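PDB 6TFX: ABC transporter substrate-binding protein from Rhizobium radiobacter, which binds the mannityl-opine mannopinic acid as the solute-binding component of an ABC importer and probably hands it over for uptake. Local coordinates for residues 53-58 / 165-170; 69-74 / 134-139. All coordinates share one frame; numbering follows the deposited sequence.

Contact 1: residues 53-58 / 165-170; sequences EADLAE and VGFGPF
The ring of Phe-167 reaches out of the 165-170 loop and ends against Leu-56 and Asp-55. Along that loop, Gly-166 comes first, and the chain is held on both sides of the aromatic residue: the side chain of Gln-80 is hydrogen-bonded to Gly-166 N through OE1 and to Gly-168 O through NE2. Phe-167 carries the whole contact from its side. Its chi1 of 61° sets CG between the backbone N and the carbonyl carbon, and the ring projects toward the 53-58 turn.

The contact belongs to a solute-binding protein of family 5, a periplasmic binding protein fold. It packs the turn between strands 53-54 and 57-62 against the loop that runs from helix 150-156 to strand 170-176.

The far end of the ring does the touching. CZ of Phe-167 lies 3.6 Å from CB of Leu-56. CE2 of Phe-167 is 4.0 Å from CD2 of Leu-56. The two side chains cross at about a right angle, and CB meets the ring obliquely. Leu-56 has CG anti to its own N (chi1 170°), which directs the branch toward the ring, and the second torsion (65°) turns the CD2 methyl to CE2. At the CE1 corner, Asp-55 OD2 comes in edge-on, close to the plane of the ring, 4.4 Å from Phe-167 CE1. Both carboxylate oxygens have partners outside the contact: OD1 forms a salt bridge with Arg-191 and OD2 accepts the N-H of Ala-38. Trp-79 also meets the Phe-167 ring, with the planes at about 55°.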
ATOM      1  N   GLU A  53      -1.919 -17.989  -7.273  1.00 17.31           N
ATOM      2  CA  GLU A  53      -2.119 -19.434  -7.132  1.00 16.55           C
ATOM      3  C   GLU A  53      -3.238 -19.724  -6.110  1.00 19.13           C
ATOM      4  O   GLU A  53      -3.667 -18.825  -5.388  1.00 17.88           O
ATOM      5  CB  GLU A  53      -0.804 -20.101  -6.671  1.00 18.04           C
ATOM      6  CG  GLU A  53      -0.197 -19.504  -5.407  1.00 22.59           C
ATOM      7  CD  GLU A  53       1.086 -20.131  -4.879  1.00 29.57           C
ATOM      8  OE1 GLU A  53       2.055 -20.308  -5.656  1.00 26.28           O
ATOM      9  OE2 GLU A  53       1.129 -20.425  -3.664  1.00 28.44           O
ATOM     10  N   ALA A  54      -3.655 -20.991  -6.003  1.00 18.45           N
ATOM     11  CA  ALA A  54      -4.716 -21.375  -5.056  1.00 19.55           C
ATOM     12  C   ALA A  54      -4.367 -21.034  -3.579  1.00 21.71           C
ATOM     13  O   ALA A  54      -3.210 -21.162  -3.163  1.00 20.60           O
ATOM     14  CB  ALA A  54      -4.966 -22.869  -5.159  1.00 21.44           C
ATOM     15  N   ASP A  55      -5.384 -20.665  -2.778  1.00 18.19           N
ATOM     16  CA  ASP A  55      -5.206 -20.422  -1.324  1.00 16.67           C
ATOM     17  C   ASP A  55      -6.419 -21.139  -0.682  1.00 20.46           C
ATOM     18  O   ASP A  55      -6.465 -22.371  -0.727  1.00 20.63           O
ATOM     19  CB  ASP A  55      -5.143 -18.918  -0.975  1.00 17.88           C
ATOM     20  CG  ASP A  55      -4.498 -18.576   0.371  1.00 23.47           C
ATOM     21  OD1 ASP A  55      -3.822 -19.460   0.954  1.00 25.46           O
ATOM     22  OD2 ASP A  55      -4.660 -17.405   0.842  1.00 21.96           O
ATOM     23  N   LEU A  56      -7.456 -20.404  -0.218  1.00 17.05           N
ATOM     24  CA  LEU A  56      -8.653 -21.088   0.318  1.00 16.84           C
ATOM     25  C   LEU A  56      -9.360 -21.888  -0.789  1.00 20.19           C
ATOM     26  O   LEU A  56      -9.877 -22.982  -0.528  1.00 20.86           O
ATOM     27  CB  LEU A  56      -9.612 -20.065   0.920  1.00 16.68           C
ATOM     28  CG  LEU A  56     -10.999 -20.570   1.301  1.00 21.69           C
ATOM     29  CD1 LEU A  56     -10.943 -21.621   2.457  1.00 20.65           C
ATOM     30  CD2 LEU A  56     -11.860 -19.399   1.704  1.00 18.89           C
ATOM     31  N   ALA A  57      -9.411 -21.320  -2.022  1.00 18.16           N
ATOM     32  CA  ALA A  57     -10.011 -22.026  -3.172  1.00 18.93           C
ATOM     33  C   ALA A  57      -9.012 -23.047  -3.702  1.00 24.18           C
ATOM     34  O   ALA A  57      -7.886 -22.673  -4.021  1.00 25.21           O
ATOM     35  CB  ALA A  57     -10.354 -21.050  -4.281  1.00 19.16           C
ATOM     36  N   GLU A  58      -9.412 -24.314  -3.820  1.00 21.01           N
ATOM     37  CA  GLU A  58      -8.481 -25.304  -4.375  1.00 22.65           C
ATOM     38  C   GLU A  58      -8.513 -25.260  -5.920  1.00 25.45           C
ATOM     39  O   GLU A  58      -7.538 -25.638  -6.566  1.00 25.37           O
ATOM     40  CB  GLU A  58      -8.775 -26.718  -3.848  1.00 25.33           C
ATOM     41  CG  GLU A  58     -10.184 -27.211  -4.121  1.00 33.84           C
ATOM     42  CD  GLU A  58     -10.504 -28.584  -3.561  1.00 58.24           C
ATOM     43  OE1 GLU A  58      -9.647 -29.161  -2.854  1.00 47.64           O
ATOM     44  OE2 GLU A  58     -11.623 -29.080  -3.824  1.00 55.74           O
ATOM     45  N   VAL A 165      -9.328 -12.414  13.664  1.00 19.35           N
ATOM     46  CA  VAL A 165      -9.402 -13.866  13.521  1.00 17.69           C
ATOM     47  C   VAL A 165      -9.272 -14.147  12.046  1.00 19.12           C
ATOM     48  O   VAL A 165     -10.095 -13.676  11.267  1.00 18.61           O
ATOM     49  CB  VAL A 165     -10.734 -14.461  14.037  1.00 20.02           C
ATOM     50  CG1 VAL A 165     -10.770 -15.979  13.818  1.00 19.30           C
ATOM     51  CG2 VAL A 165     -10.968 -14.114  15.507  1.00 19.77           C
ATOM     52  N   GLY A 166      -8.238 -14.878  11.658  1.00 17.35           N
ATOM     53  CA  GLY A 166      -8.057 -15.263  10.256  1.00 17.12           C
ATOM     54  C   GLY A 166      -7.794 -16.751  10.121  1.00 19.52           C
ATOM     55  O   GLY A 166      -7.947 -17.490  11.102  1.00 17.54           O
ATOM     56  N   PHE A 167      -7.489 -17.214   8.893  1.00 16.79           N
ATOM     57  CA  PHE A 167      -7.106 -18.625   8.706  1.00 16.57           C
ATOM     58  C   PHE A 167      -5.641 -18.737   8.262  1.00 18.60           C
ATOM     59  O   PHE A 167      -5.169 -19.829   7.916  1.00 18.29           O
ATOM     60  CB  PHE A 167      -8.058 -19.413   7.778  1.00 18.37           C
ATOM     61  CG  PHE A 167      -8.170 -18.920   6.365  1.00 18.05           C
ATOM     62  CD1 PHE A 167      -7.144 -19.133   5.451  1.00 20.35           C
ATOM     63  CD2 PHE A 167      -9.337 -18.318   5.920  1.00 19.92           C
ATOM     64  CE1 PHE A 167      -7.268 -18.693   4.128  1.00 20.62           C
ATOM     65  CE2 PHE A 167      -9.467 -17.898   4.598  1.00 22.21           C
ATOM     66  CZ  PHE A 167      -8.419 -18.061   3.719  1.00 20.57           C
ATOM     67  N   GLY A 168      -4.934 -17.616   8.326  1.00 16.98           N
ATOM     68  CA  GLY A 168      -3.519 -17.509   7.978  1.00 16.94           C
ATOM     69  C   GLY A 168      -2.620 -18.252   8.954  1.00 20.06           C
ATOM     70  O   GLY A 168      -3.082 -18.811   9.975  1.00 18.51           O
ATOM     71  N   PRO A 169      -1.303 -18.246   8.667  1.00 17.22           N
ATOM     72  CA  PRO A 169      -0.376 -19.060   9.477  1.00 15.74           C
ATOM     73  C   PRO A 169      -0.100 -18.559  10.885  1.00 19.38           C
ATOM     74  O   PRO A 169       0.395 -19.338  11.698  1.00 19.16           O
ATOM     75  CB  PRO A 169       0.911 -19.085   8.631  1.00 17.11           C
ATOM     76  CG  PRO A 169       0.819 -17.860   7.731  1.00 20.27           C
ATOM     77  CD  PRO A 169      -0.656 -17.710   7.447  1.00 17.60           C
ATOM     78  N   PHE A 170      -0.361 -17.253  11.173  1.00 16.51           N
ATOM     79  CA  PHE A 170      -0.096 -16.720  12.514  1.00 15.45           C
ATOM     80  C   PHE A 170      -1.329 -16.042  13.058  1.00 20.05           C
ATOM     81  O   PHE A 170      -2.068 -15.426  12.305  1.00 20.01           O
ATOM     82  CB  PHE A 170       1.103 -15.754  12.491  1.00 16.69           C
ATOM     83  CG  PHE A 170       2.367 -16.460  12.050  1.00 17.66           C
ATOM     84  CD1 PHE A 170       3.117 -17.208  12.953  1.00 20.59           C
ATOM     85  CD2 PHE A 170       2.773 -16.429  10.719  1.00 18.66           C
ATOM     86  CE1 PHE A 170       4.249 -17.926  12.530  1.00 21.38           C
ATOM     87  CE2 PHE A 170       3.918 -17.126  10.304  1.00 19.66           C
ATOM     88  CZ  PHE A 170       4.629 -17.890  11.203  1.00 18.46           C
TER

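Contact 2: residues 69-74 / 134-139; sequences WTFKLR and SLLALL
Trp-69 and Phe-71 point from one side of strand 68-73 onto the short helix 135-138. This is helix-on-sheet packing: the strand is an inner member of a four-stranded antiparallel sheet, between strands 57-62 and 123-128. The site lies away from the opine pocket.

One interaction is a CH-pi contact. The CD2 methyl of Leu-135 sits over one face of the Trp-69 indole. It is 3.5 Å from the centroid of the five-membered ring and only 4° off the ring normal. The methyl is therefore almost centred on the pyrrole part of the indole. Its distances to Trp-69 CD2 and CE2 are both 3.6 Å. Leu-135 extends its CG anti to the backbone N (chi1 -178°), which directs the branch toward the ring, and the second torsion turns the CD2 methyl to the indole face. The leucine and the indole lie alongside each other, their side chains running in opposing directions. The ring N-H keeps a separate partner, as Trp-69 NE1 is hydrogen-bonded to the backbone O of Gln-66.

The rest is apolar packing around the tip of Phe-71. Leu-136 points its CD2 methyl at the ring edge, near the ring plane, 4.4 Å from Phe-71 CZ. Leu-139, the first residue past the helix, approaches obliquely. Both it and Phe-71 also touch Ile-126 of the neighbouring strand 123-128. Trp-60 of strand 57-62 meets the Phe-71 ring, with planes at about 25°, and also touches Leu-136.

The tightest approach is made by Leu-139 CD1, which stands 3.4 Å from Phe-71 CZ and 3.8 Å from Phe-71 CE1.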
ATOM      1  N   TRP A  69     -17.951 -16.792 -12.241  1.00 18.61           N
ATOM      2  CA  TRP A  69     -16.797 -17.532 -11.733  1.00 19.35           C
ATOM      3  C   TRP A  69     -17.219 -18.418 -10.579  1.00 22.68           C
ATOM      4  O   TRP A  69     -17.887 -17.947  -9.651  1.00 21.55           O
ATOM      5  CB  TRP A  69     -15.730 -16.552 -11.270  1.00 17.66           C
ATOM      6  CG  TRP A  69     -15.123 -15.782 -12.405  1.00 19.23           C
ATOM      7  CD1 TRP A  69     -15.708 -14.781 -13.130  1.00 22.02           C
ATOM      8  CD2 TRP A  69     -13.797 -15.928 -12.923  1.00 19.92           C
ATOM      9  NE1 TRP A  69     -14.836 -14.310 -14.084  1.00 21.38           N
ATOM     10  CE2 TRP A  69     -13.647 -14.980 -13.964  1.00 22.82           C
ATOM     11  CE3 TRP A  69     -12.694 -16.736 -12.568  1.00 22.16           C
ATOM     12  CZ2 TRP A  69     -12.450 -14.833 -14.675  1.00 23.34           C
ATOM     13  CZ3 TRP A  69     -11.506 -16.596 -13.283  1.00 24.92           C
ATOM     14  CH2 TRP A  69     -11.391 -15.653 -14.317  1.00 25.63           C
ATOM     15  N   THR A  70     -16.801 -19.686 -10.619  1.00 18.84           N
ATOM     16  CA  THR A  70     -17.161 -20.635  -9.560  1.00 19.29           C
ATOM     17  C   THR A  70     -15.886 -21.104  -8.878  1.00 22.23           C
ATOM     18  O   THR A  70     -14.993 -21.618  -9.550  1.00 20.64           O
ATOM     19  CB  THR A  70     -17.981 -21.801 -10.132  1.00 25.26           C
ATOM     20  OG1 THR A  70     -19.121 -21.260 -10.819  1.00 22.51           O
ATOM     21  CG2 THR A  70     -18.454 -22.764  -9.041  1.00 27.58           C
ATOM     22  N   PHE A  71     -15.805 -20.881  -7.562  1.00 17.80           N
ATOM     23  CA  PHE A  71     -14.654 -21.261  -6.745  1.00 17.56           C
ATOM     24  C   PHE A  71     -14.989 -22.438  -5.853  1.00 21.79           C
ATOM     25  O   PHE A  71     -15.989 -22.392  -5.138  1.00 21.31           O
ATOM     26  CB  PHE A  71     -14.185 -20.085  -5.864  1.00 17.77           C
ATOM     27  CG  PHE A  71     -13.554 -18.973  -6.668  1.00 17.07           C
ATOM     28  CD1 PHE A  71     -14.343 -18.034  -7.331  1.00 19.64           C
ATOM     29  CD2 PHE A  71     -12.170 -18.882  -6.795  1.00 18.11           C
ATOM     30  CE1 PHE A  71     -13.760 -17.056  -8.139  1.00 20.31           C
ATOM     31  CE2 PHE A  71     -11.588 -17.879  -7.574  1.00 21.90           C
ATOM     32  CZ  PHE A  71     -12.385 -16.986  -8.256  1.00 20.01           C
ATOM     33  N   LYS A  72     -14.154 -23.484  -5.901  1.00 19.41           N
ATOM     34  CA  LYS A  72     -14.345 -24.668  -5.070  1.00 19.73           C
ATOM     35  C   LYS A  72     -13.406 -24.536  -3.889  1.00 22.13           C
ATOM     36  O   LYS A  72     -12.189 -24.431  -4.063  1.00 21.37           O
ATOM     37  CB  LYS A  72     -14.100 -25.969  -5.859  1.00 22.71           C
ATOM     38  CG  LYS A  72     -15.181 -26.248  -6.911  1.00 33.72           C
ATOM     39  CD  LYS A  72     -16.477 -26.774  -6.293  1.00 47.27           C
ATOM     40  CE  LYS A  72     -17.588 -26.948  -7.300  1.00 58.10           C
ATOM     41  NZ  LYS A  72     -18.823 -27.464  -6.654  1.00 63.27           N
ATOM     42  N   LEU A  73     -13.972 -24.481  -2.696  1.00 18.52           N
ATOM     43  CA  LEU A  73     -13.167 -24.271  -1.506  1.00 18.81           C
ATOM     44  C   LEU A  73     -12.542 -25.533  -1.011  1.00 23.68           C
ATOM     45  O   LEU A  73     -13.122 -26.619  -1.110  1.00 23.22           O
ATOM     46  CB  LEU A  73     -13.985 -23.638  -0.360  1.00 18.91           C
ATOM     47  CG  LEU A  73     -14.783 -22.372  -0.706  1.00 22.57           C
ATOM     48  CD1 LEU A  73     -15.336 -21.760   0.543  1.00 22.74           C
ATOM     49  CD2 LEU A  73     -13.925 -21.355  -1.445  1.00 22.31           C
ATOM     50  N   ARG A  74     -11.363 -25.379  -0.424  1.00 20.92           N
ATOM     51  CA  ARG A  74     -10.698 -26.483   0.223  1.00 24.06           C
ATOM     52  C   ARG A  74     -11.551 -26.923   1.421  1.00 31.46           C
ATOM     53  O   ARG A  74     -12.014 -26.057   2.185  1.00 28.77           O
ATOM     54  CB  ARG A  74      -9.360 -26.012   0.749  1.00 25.66           C
ATOM     55  CG  ARG A  74      -8.226 -26.580   0.026  1.00 32.33           C
ATOM     56  CD  ARG A  74      -6.989 -26.054   0.687  1.00 32.97           C
ATOM     57  NE  ARG A  74      -6.292 -25.132  -0.198  1.00 29.79           N
ATOM     58  CZ  ARG A  74      -5.450 -25.512  -1.153  1.00 48.28           C
ATOM     59  NH1 ARG A  74      -5.224 -26.806  -1.377  1.00 38.06           N
ATOM     60  NH2 ARG A  74      -4.825 -24.605  -1.892  1.00 29.82           N
ATOM     61  N   SER A 134      -8.442  -8.347 -14.270  1.00 15.36           N
ATOM     62  CA  SER A 134      -7.604  -8.545 -13.080  1.00 16.37           C
ATOM     63  C   SER A 134      -8.394  -9.075 -11.874  1.00 18.54           C
ATOM     64  O   SER A 134      -8.011  -8.807 -10.724  1.00 16.82           O
ATOM     65  CB  SER A 134      -6.911  -7.229 -12.730  1.00 19.70           C
ATOM     66  OG  SER A 134      -7.869  -6.210 -12.487  1.00 25.65           O
ATOM     67  N   LEU A 135      -9.467  -9.879 -12.123  1.00 16.84           N
ATOM     68  CA  LEU A 135     -10.288 -10.388 -11.019  1.00 15.52           C
ATOM     69  C   LEU A 135      -9.462 -11.138  -9.969  1.00 17.29           C
ATOM     70  O   LEU A 135      -9.712 -10.981  -8.770  1.00 18.10           O
ATOM     71  CB  LEU A 135     -11.416 -11.294 -11.546  1.00 16.37           C
ATOM     72  CG  LEU A 135     -12.367 -11.857 -10.470  1.00 19.98           C
ATOM     73  CD1 LEU A 135     -13.156 -10.743  -9.740  1.00 19.67           C
ATOM     74  CD2 LEU A 135     -13.280 -12.898 -11.039  1.00 21.09           C
ATOM     75  N   LEU A 136      -8.516 -11.990 -10.409  1.00 17.08           N
ATOM     76  CA  LEU A 136      -7.760 -12.767  -9.420  1.00 17.18           C
ATOM     77  C   LEU A 136      -6.982 -11.883  -8.454  1.00 19.92           C
ATOM     78  O   LEU A 136      -6.967 -12.180  -7.266  1.00 19.77           O
ATOM     79  CB  LEU A 136      -6.834 -13.797 -10.095  1.00 18.30           C
ATOM     80  CG  LEU A 136      -7.541 -14.915 -10.854  1.00 23.62           C
ATOM     81  CD1 LEU A 136      -6.515 -15.808 -11.545  1.00 24.28           C
ATOM     82  CD2 LEU A 136      -8.464 -15.740  -9.943  1.00 24.68           C
ATOM     83  N   ALA A 137      -6.427 -10.737  -8.924  1.00 17.20           N
ATOM     84  CA  ALA A 137      -5.737  -9.804  -8.002  1.00 14.67           C
ATOM     85  C   ALA A 137      -6.760  -9.297  -6.957  1.00 17.59           C
ATOM     86  O   ALA A 137      -6.440  -9.237  -5.772  1.00 17.66           O
ATOM     87  CB  ALA A 137      -5.177  -8.625  -8.783  1.00 16.19           C
ATOM     88  N   LEU A 138      -7.996  -8.965  -7.390  1.00 14.76           N
ATOM     89  CA  LEU A 138      -9.028  -8.472  -6.458  1.00 15.85           C
ATOM     90  C   LEU A 138      -9.387  -9.514  -5.390  1.00 19.32           C
ATOM     91  O   LEU A 138      -9.841  -9.168  -4.287  1.00 19.69           O
ATOM     92  CB  LEU A 138     -10.302  -8.105  -7.218  1.00 15.82           C
ATOM     93  CG  LEU A 138     -10.202  -6.891  -8.148  1.00 20.46           C
ATOM     94  CD1 LEU A 138     -11.533  -6.716  -8.880  1.00 20.95           C
ATOM     95  CD2 LEU A 138      -9.885  -5.618  -7.340  1.00 22.42           C
ATOM     96  N   LEU A 139      -9.224 -10.801  -5.736  1.00 15.54           N
ATOM     97  CA  LEU A 139      -9.602 -11.890  -4.822  1.00 14.96           C
ATOM     98  C   LEU A 139      -8.415 -12.451  -4.060  1.00 17.02           C
ATOM     99  O   LEU A 139      -8.542 -13.503  -3.416  1.00 16.81           O
ATOM    100  CB  LEU A 139     -10.333 -13.014  -5.605  1.00 14.67           C
ATOM    101  CG  LEU A 139     -11.588 -12.571  -6.371  1.00 17.80           C
ATOM    102  CD1 LEU A 139     -12.158 -13.740  -7.145  1.00 18.52           C
ATOM    103  CD2 LEU A 139     -12.647 -11.954  -5.416  1.00 18.10           C
TER

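In the fold
Both contacts are buried, and their centres lie 13 Å apart. Contact 2 is nested inside the chain loop that contact 1 closes. Both reach the same sheet: residues 53-58 lead into strand 57-62, the neighbour of strand 68-73. Glu-58 N to Lys-72 O (2.8 Å) is a probable hydrogen bond between them, and so is Arg-74 NE to Asp-55 O. Ala-57 also packs on Phe-71. Contact 1 joins a turn to a loop through one phenylalanine, with an aspartate at the ring edge whose charge is paired outside the contact, with Arg-191. Contact 2 lays a helix on the sheet, buries more surface (211 against 125 Å²) and is wholly leucine on aromatic, although Trp-69 and Leu-136 stay partly exposed.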